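Local coordinates for transcriptional regulator, LacI family (Lactobacillus brevis, PDB 3JY6), which probably binds cis-regulatory DNA as a transcription factor, and here comprises the periplasmic-binding-protein-like domain of a LacI family member, at residues 121-131 against 181-192. Residues are numbered along the deposited sequence; the frame is centred on the assembly and turned at random.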
ATOM      1  N   GLN A 121      -6.407  19.004 -26.148  1.00 29.51           N
ATOM      2  CA  GLN A 121      -7.181  19.872 -25.276  1.00 29.86           C
ATOM      3  C   GLN A 121      -6.471  21.203 -25.068  1.00 28.39           C
ATOM      4  O   GLN A 121      -6.946  22.047 -24.314  1.00 26.54           O
ATOM      5  CB  GLN A 121      -7.432  19.212 -23.918  1.00 31.92           C
ATOM      6  CG  GLN A 121      -8.179  17.900 -24.005  1.00 36.48           C
ATOM      7  CD  GLN A 121      -9.240  17.750 -22.928  1.00 40.01           C
ATOM      8  OE1 GLN A 121      -8.956  17.836 -21.727  1.00 39.51           O
ATOM      9  NE2 GLN A 121     -10.479  17.519 -23.358  1.00 41.89           N
ATOM     10  N   GLY A 122      -5.326  21.375 -25.721  1.00 26.66           N
ATOM     11  CA  GLY A 122      -4.597  22.624 -25.594  1.00 28.59           C
ATOM     12  C   GLY A 122      -3.291  22.619 -24.822  1.00 27.63           C
ATOM     13  O   GLY A 122      -2.484  23.520 -24.992  1.00 28.95           O
ATOM     14  N   TYR A 123      -3.089  21.627 -23.965  1.00 27.88           N
ATOM     15  CA  TYR A 123      -1.875  21.516 -23.161  1.00 27.47           C
ATOM     16  C   TYR A 123      -0.692  21.114 -24.045  1.00 27.91           C
ATOM     17  O   TYR A 123      -0.514  19.937 -24.368  1.00 29.09           O
ATOM     18  CB  TYR A 123      -2.101  20.476 -22.056  1.00 24.87           C
ATOM     19  CG  TYR A 123      -3.289  20.799 -21.177  1.00 21.40           C
ATOM     20  CD1 TYR A 123      -3.183  21.732 -20.152  1.00 21.53           C
ATOM     21  CD2 TYR A 123      -4.534  20.202 -21.401  1.00 21.64           C
ATOM     22  CE1 TYR A 123      -4.282  22.069 -19.367  1.00 21.82           C
ATOM     23  CE2 TYR A 123      -5.646  20.531 -20.627  1.00 20.57           C
ATOM     24  CZ  TYR A 123      -5.513  21.469 -19.610  1.00 22.95           C
ATOM     25  OH  TYR A 123      -6.601  21.819 -18.846  1.00 23.08           O
ATOM     26  N   GLN A 124       0.120  22.094 -24.424  1.00 28.59           N
ATOM     27  CA  GLN A 124       1.269  21.852 -25.302  1.00 29.30           C
ATOM     28  C   GLN A 124       2.580  21.662 -24.543  1.00 27.65           C
ATOM     29  O   GLN A 124       3.539  21.076 -25.058  1.00 27.76           O
ATOM     30  CB  GLN A 124       1.426  23.035 -26.263  1.00 32.00           C
ATOM     31  CG  GLN A 124       0.119  23.533 -26.858  1.00 36.75           C
ATOM     32  CD  GLN A 124      -0.287  22.778 -28.104  1.00 39.94           C
ATOM     33  OE1 GLN A 124       0.293  22.963 -29.176  1.00 43.33           O
ATOM     34  NE2 GLN A 124      -1.285  21.917 -27.972  1.00 43.24           N
ATOM     35  N   HIS A 125       2.616  22.167 -23.317  1.00 26.10           N
ATOM     36  CA  HIS A 125       3.816  22.098 -22.496  1.00 23.65           C
ATOM     37  C   HIS A 125       3.731  20.988 -21.454  1.00 23.01           C
ATOM     38  O   HIS A 125       2.930  21.060 -20.523  1.00 24.01           O
ATOM     39  CB  HIS A 125       4.020  23.454 -21.825  1.00 24.19           C
ATOM     40  CG  HIS A 125       5.126  23.483 -20.821  1.00 23.80           C
ATOM     41  ND1 HIS A 125       4.999  24.122 -19.608  1.00 25.67           N
ATOM     42  CD2 HIS A 125       6.374  22.963 -20.845  1.00 24.58           C
ATOM     43  CE1 HIS A 125       6.120  23.993 -18.924  1.00 24.80           C
ATOM     44  NE2 HIS A 125       6.972  23.293 -19.652  1.00 26.82           N
ATOM     45  N   VAL A 126       4.562  19.963 -21.607  1.00 20.74           N
ATOM     46  CA  VAL A 126       4.542  18.854 -20.666  1.00 20.87           C
ATOM     47  C   VAL A 126       5.705  18.900 -19.686  1.00 20.29           C
ATOM     48  O   VAL A 126       6.864  19.053 -20.072  1.00 21.02           O
ATOM     49  CB  VAL A 126       4.561  17.501 -21.397  1.00 19.90           C
ATOM     50  CG1 VAL A 126       4.296  16.370 -20.399  1.00 20.04           C
ATOM     51  CG2 VAL A 126       3.525  17.496 -22.505  1.00 14.38           C
ATOM     52  N   VAL A 127       5.375  18.780 -18.408  1.00 20.10           N
ATOM     53  CA  VAL A 127       6.364  18.784 -17.344  1.00 19.97           C
ATOM     54  C   VAL A 127       6.391  17.368 -16.803  1.00 20.31           C
ATOM     55  O   VAL A 127       5.477  16.936 -16.103  1.00 20.23           O
ATOM     56  CB  VAL A 127       5.975  19.776 -16.222  1.00 20.78           C
ATOM     57  CG1 VAL A 127       6.961  19.667 -15.060  1.00 22.64           C
ATOM     58  CG2 VAL A 127       5.980  21.200 -16.765  1.00 20.96           C
ATOM     59  N   VAL A 128       7.443  16.641 -17.153  1.00 20.47           N
ATOM     60  CA  VAL A 128       7.601  15.258 -16.731  1.00 20.62           C
ATOM     61  C   VAL A 128       8.254  15.150 -15.354  1.00 22.58           C
ATOM     62  O   VAL A 128       9.343  15.679 -15.133  1.00 23.05           O
ATOM     63  CB  VAL A 128       8.470  14.483 -17.738  1.00 19.43           C
ATOM     64  CG1 VAL A 128       8.539  13.023 -17.343  1.00 20.78           C
ATOM     65  CG2 VAL A 128       7.920  14.646 -19.148  1.00 19.47           C
ATOM     66  N   LEU A 129       7.584  14.471 -14.429  1.00 22.34           N
ATOM     67  CA  LEU A 129       8.121  14.263 -13.085  1.00 23.21           C
ATOM     68  C   LEU A 129       8.420  12.770 -13.008  1.00 24.91           C
ATOM     69  O   LEU A 129       7.516  11.945 -13.198  1.00 24.99           O
ATOM     70  CB  LEU A 129       7.097  14.659 -12.026  1.00 19.93           C
ATOM     71  CG  LEU A 129       7.488  14.479 -10.556  1.00 22.92           C
ATOM     72  CD1 LEU A 129       8.764  15.274 -10.230  1.00 21.81           C
ATOM     73  CD2 LEU A 129       6.322  14.927  -9.678  1.00 19.94           C
ATOM     74  N   THR A 130       9.671  12.411 -12.718  1.00 24.77           N
ATOM     75  CA  THR A 130      10.033  10.994 -12.704  1.00 25.41           C
ATOM     76  C   THR A 130      11.229  10.605 -11.827  1.00 27.72           C
ATOM     77  O   THR A 130      11.993  11.456 -11.358  1.00 28.11           O
ATOM     78  CB  THR A 130      10.373  10.546 -14.147  1.00 23.03           C
ATOM     79  OG1 THR A 130      10.642   9.145 -14.184  1.00 24.90           O
ATOM     80  CG2 THR A 130      11.614  11.277 -14.638  1.00 23.06           C
ATOM     81  N   SER A 131      11.378   9.303 -11.604  1.00 27.76           N
ATOM     82  CA  SER A 131      12.533   8.808 -10.872  1.00 29.21           C
ATOM     83  C   SER A 131      13.568   8.773 -11.996  1.00 30.22           C
ATOM     84  O   SER A 131      13.194   8.749 -13.165  1.00 29.10           O
ATOM     85  CB  SER A 131      12.295   7.400 -10.330  1.00 27.59           C
ATOM     86  OG  SER A 131      11.285   7.406  -9.334  1.00 28.75           O
ATOM     87  N   GLN A 181       2.185  28.638 -22.097  1.00 26.88           N
ATOM     88  CA  GLN A 181       1.619  27.456 -22.731  1.00 27.24           C
ATOM     89  C   GLN A 181       0.831  26.664 -21.691  1.00 26.37           C
ATOM     90  O   GLN A 181       1.271  26.552 -20.545  1.00 25.70           O
ATOM     91  CB  GLN A 181       2.742  26.593 -23.336  1.00 27.88           C
ATOM     92  CG  GLN A 181       3.068  26.970 -24.784  1.00 31.44           C
ATOM     93  CD  GLN A 181       4.299  26.270 -25.361  1.00 35.35           C
ATOM     94  OE1 GLN A 181       4.558  25.091 -25.097  1.00 34.46           O
ATOM     95  NE2 GLN A 181       5.055  27.002 -26.180  1.00 36.80           N
ATOM     96  N   LYS A 182      -0.348  26.158 -22.066  1.00 25.92           N
ATOM     97  CA  LYS A 182      -1.140  25.348 -21.141  1.00 25.69           C
ATOM     98  C   LYS A 182      -0.197  24.209 -20.818  1.00 24.12           C
ATOM     99  O   LYS A 182       0.505  23.712 -21.701  1.00 22.78           O
ATOM    100  CB  LYS A 182      -2.423  24.806 -21.792  1.00 27.12           C
ATOM    101  CG  LYS A 182      -3.534  25.831 -21.932  1.00 27.95           C
ATOM    102  CD  LYS A 182      -4.806  25.235 -22.552  1.00 28.11           C
ATOM    103  CE  LYS A 182      -5.536  24.294 -21.595  1.00 29.52           C
ATOM    104  NZ  LYS A 182      -6.855  23.829 -22.138  1.00 28.53           N
ATOM    105  N   THR A 183      -0.189  23.796 -19.559  1.00 23.82           N
ATOM    106  CA  THR A 183       0.742  22.772 -19.111  1.00 22.81           C
ATOM    107  C   THR A 183       0.130  21.556 -18.429  1.00 21.79           C
ATOM    108  O   THR A 183      -0.857  21.674 -17.706  1.00 20.61           O
ATOM    109  CB  THR A 183       1.750  23.400 -18.127  1.00 23.91           C
ATOM    110  OG1 THR A 183       2.366  24.534 -18.744  1.00 24.24           O
ATOM    111  CG2 THR A 183       2.825  22.389 -17.722  1.00 24.86           C
ATOM    112  N   VAL A 184       0.742  20.393 -18.663  1.00 21.54           N
ATOM    113  CA  VAL A 184       0.332  19.141 -18.027  1.00 21.97           C
ATOM    114  C   VAL A 184       1.516  18.642 -17.198  1.00 21.79           C
ATOM    115  O   VAL A 184       2.608  18.428 -17.743  1.00 20.60           O
ATOM    116  CB  VAL A 184       0.089  17.976 -19.008  1.00 23.27           C
ATOM    117  CG1 VAL A 184      -1.058  17.118 -18.509  1.00 24.12           C
ATOM    118  CG2 VAL A 184      -0.091  18.465 -20.405  1.00 23.56           C
ATOM    119  N   ALA A 185       1.305  18.452 -15.901  1.00 19.72           N
ATOM    120  CA  ALA A 185       2.354  17.909 -15.050  1.00 19.17           C
ATOM    121  C   ALA A 185       2.096  16.399 -15.191  1.00 19.77           C
ATOM    122  O   ALA A 185       1.028  15.913 -14.812  1.00 18.38           O
ATOM    123  CB  ALA A 185       2.163  18.369 -13.610  1.00 16.70           C
ATOM    124  N   PHE A 186       3.060  15.673 -15.759  1.00 18.79           N
ATOM    125  CA  PHE A 186       2.924  14.234 -16.014  1.00 18.52           C
ATOM    126  C   PHE A 186       3.877  13.395 -15.141  1.00 18.55           C
ATOM    127  O   PHE A 186       5.088  13.380 -15.356  1.00 17.59           O
ATOM    128  CB  PHE A 186       3.198  14.004 -17.508  1.00 16.99           C
ATOM    129  CG  PHE A 186       2.644  12.712 -18.080  1.00 15.26           C
ATOM    130  CD1 PHE A 186       2.241  12.675 -19.416  1.00 13.78           C
ATOM    131  CD2 PHE A 186       2.603  11.539 -17.340  1.00 13.48           C
ATOM    132  CE1 PHE A 186       1.809  11.493 -20.007  1.00 14.99           C
ATOM    133  CE2 PHE A 186       2.176  10.350 -17.915  1.00 13.40           C
ATOM    134  CZ  PHE A 186       1.778  10.323 -19.252  1.00 16.55           C
ATOM    135  N   ALA A 187       3.314  12.712 -14.150  1.00 17.71           N
ATOM    136  CA  ALA A 187       4.094  11.866 -13.253  1.00 18.78           C
ATOM    137  C   ALA A 187       4.248  10.477 -13.875  1.00 19.60           C
ATOM    138  O   ALA A 187       3.266   9.849 -14.272  1.00 20.02           O
ATOM    139  CB  ALA A 187       3.398  11.762 -11.892  1.00 18.43           C
ATOM    140  N   LEU A 188       5.488  10.008 -13.967  1.00 20.64           N
ATOM    141  CA  LEU A 188       5.768   8.694 -14.529  1.00 21.93           C
ATOM    142  C   LEU A 188       5.608   7.583 -13.502  1.00 22.21           C
ATOM    143  O   LEU A 188       5.569   6.407 -13.853  1.00 23.93           O
ATOM    144  CB  LEU A 188       7.176   8.668 -15.118  1.00 22.88           C
ATOM    145  CG  LEU A 188       7.270   8.859 -16.636  1.00 25.86           C
ATOM    146  CD1 LEU A 188       6.332   9.961 -17.109  1.00 25.14           C
ATOM    147  CD2 LEU A 188       8.710   9.147 -16.997  1.00 24.96           C
ATOM    148  N   LYS A 189       5.488   7.957 -12.234  1.00 23.02           N
ATOM    149  CA  LYS A 189       5.330   6.979 -11.166  1.00 24.82           C
ATOM    150  C   LYS A 189       4.293   7.468 -10.173  1.00 23.50           C
ATOM    151  O   LYS A 189       4.219   8.656  -9.864  1.00 24.50           O
ATOM    152  CB  LYS A 189       6.673   6.738 -10.458  1.00 28.80           C
ATOM    153  CG  LYS A 189       6.666   5.551  -9.501  1.00 32.28           C
ATOM    154  CD  LYS A 189       8.024   5.328  -8.832  1.00 33.58           C
ATOM    155  CE  LYS A 189       7.990   4.099  -7.907  1.00 36.75           C
ATOM    156  NZ  LYS A 189       9.304   3.826  -7.237  1.00 37.43           N
ATOM    157  N   GLU A 190       3.500   6.540  -9.658  1.00 23.10           N
ATOM    158  CA  GLU A 190       2.443   6.869  -8.718  1.00 22.54           C
ATOM    159  C   GLU A 190       2.865   7.701  -7.492  1.00 22.62           C
ATOM    160  O   GLU A 190       2.200   8.687  -7.150  1.00 21.54           O
ATOM    161  CB  GLU A 190       1.743   5.572  -8.282  1.00 22.10           C
ATOM    162  CG  GLU A 190       0.552   5.771  -7.361  1.00 23.04           C
ATOM    163  CD  GLU A 190      -0.545   4.728  -7.562  1.00 25.70           C
ATOM    164  OE1 GLU A 190      -0.253   3.510  -7.594  1.00 28.38           O
ATOM    165  OE2 GLU A 190      -1.715   5.133  -7.685  1.00 26.41           O
ATOM    166  N   ARG A 191       3.962   7.326  -6.840  1.00 21.40           N
ATOM    167  CA  ARG A 191       4.407   8.042  -5.644  1.00 22.01           C
ATOM    168  C   ARG A 191       4.594   9.539  -5.833  1.00 20.58           C
ATOM    169  O   ARG A 191       4.233  10.328  -4.963  1.00 21.44           O
ATOM    170  CB  ARG A 191       5.707   7.433  -5.110  1.00 23.52           C
ATOM    171  CG  ARG A 191       6.837   7.392  -6.119  1.00 26.12           C
ATOM    172  CD  ARG A 191       8.048   6.678  -5.522  1.00 27.22           C
ATOM    173  NE  ARG A 191       8.564   7.399  -4.362  1.00 30.48           N
ATOM    174  CZ  ARG A 191       9.595   6.997  -3.624  1.00 30.63           C
ATOM    175  NH1 ARG A 191      10.227   5.868  -3.928  1.00 29.74           N
ATOM    176  NH2 ARG A 191       9.992   7.719  -2.584  1.00 30.86           N
ATOM    177  N   TRP A 192       5.166   9.930  -6.965  1.00 20.24           N
ATOM    178  CA  TRP A 192       5.394  11.339  -7.248  1.00 20.47           C
ATOM    179  C   TRP A 192       4.077  12.089  -7.407  1.00 20.47           C
ATOM    180  O   TRP A 192       3.949  13.228  -6.961  1.00 19.92           O
ATOM    181  CB  TRP A 192       6.253  11.472  -8.504  1.00 23.13           C
ATOM    182  CG  TRP A 192       7.610  10.808  -8.368  1.00 24.37           C
ATOM    183  CD1 TRP A 192       8.277  10.106  -9.327  1.00 26.45           C
ATOM    184  CD2 TRP A 192       8.440  10.774  -7.199  1.00 24.66           C
ATOM    185  NE1 TRP A 192       9.475   9.628  -8.828  1.00 25.29           N
ATOM    186  CE2 TRP A 192       9.598  10.030  -7.526  1.00 26.25           C
ATOM    187  CE3 TRP A 192       8.324  11.309  -5.906  1.00 27.78           C
ATOM    188  CZ2 TRP A 192      10.629   9.790  -6.602  1.00 27.12           C
ATOM    189  CZ3 TRP A 192       9.353  11.070  -4.984  1.00 28.43           C
ATOM    190  CH2 TRP A 192      10.490  10.319  -5.344  1.00 26.47           C
TER
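Strands 125-131 and 183-187 are parallel neighbours in the four-stranded sheet of one lobe of the periplasmic-binding-protein fold. Their main chains alternate as donor and acceptor from His-125 N, bonded to Lys-182 O, to Leu-188 N, bonded to Leu-129 O; the shortest rung joins Phe-186 N to Val-127 O at 2.7 Å. At the start of the ladder Lys-182 bends at chi3 (72°), which lays CE over one face of the Tyr-123 ring, 3.6 Å from its centroid, and brings NZ into both a cation-pi contact with that ring and a 2.8 Å bond to Gln-121 O. On one sheet face His-125 ND1 donates to Thr-183 OG1 (2.8 Å), and OG1 in turn donates to Gln-181 O; His-125 NE2 bonds Asp-154, so both ring nitrogens are engaged and the imidazole's rotation is fixed. At the far end Leu-129 CD2 abuts Trp-192 CB at 3.6 Å, while the indole NE1 reaches Ser-131 OG (2.9 Å), a hydroxyl also bonded to Glu-160. Val-126 and Phe-186, on the other face, pack on Ile-146 of helix 137-147, as does Leu-188 just beyond the strand, and strands 152-158 and 211-215 flank the pair as the outer strands of the sheet.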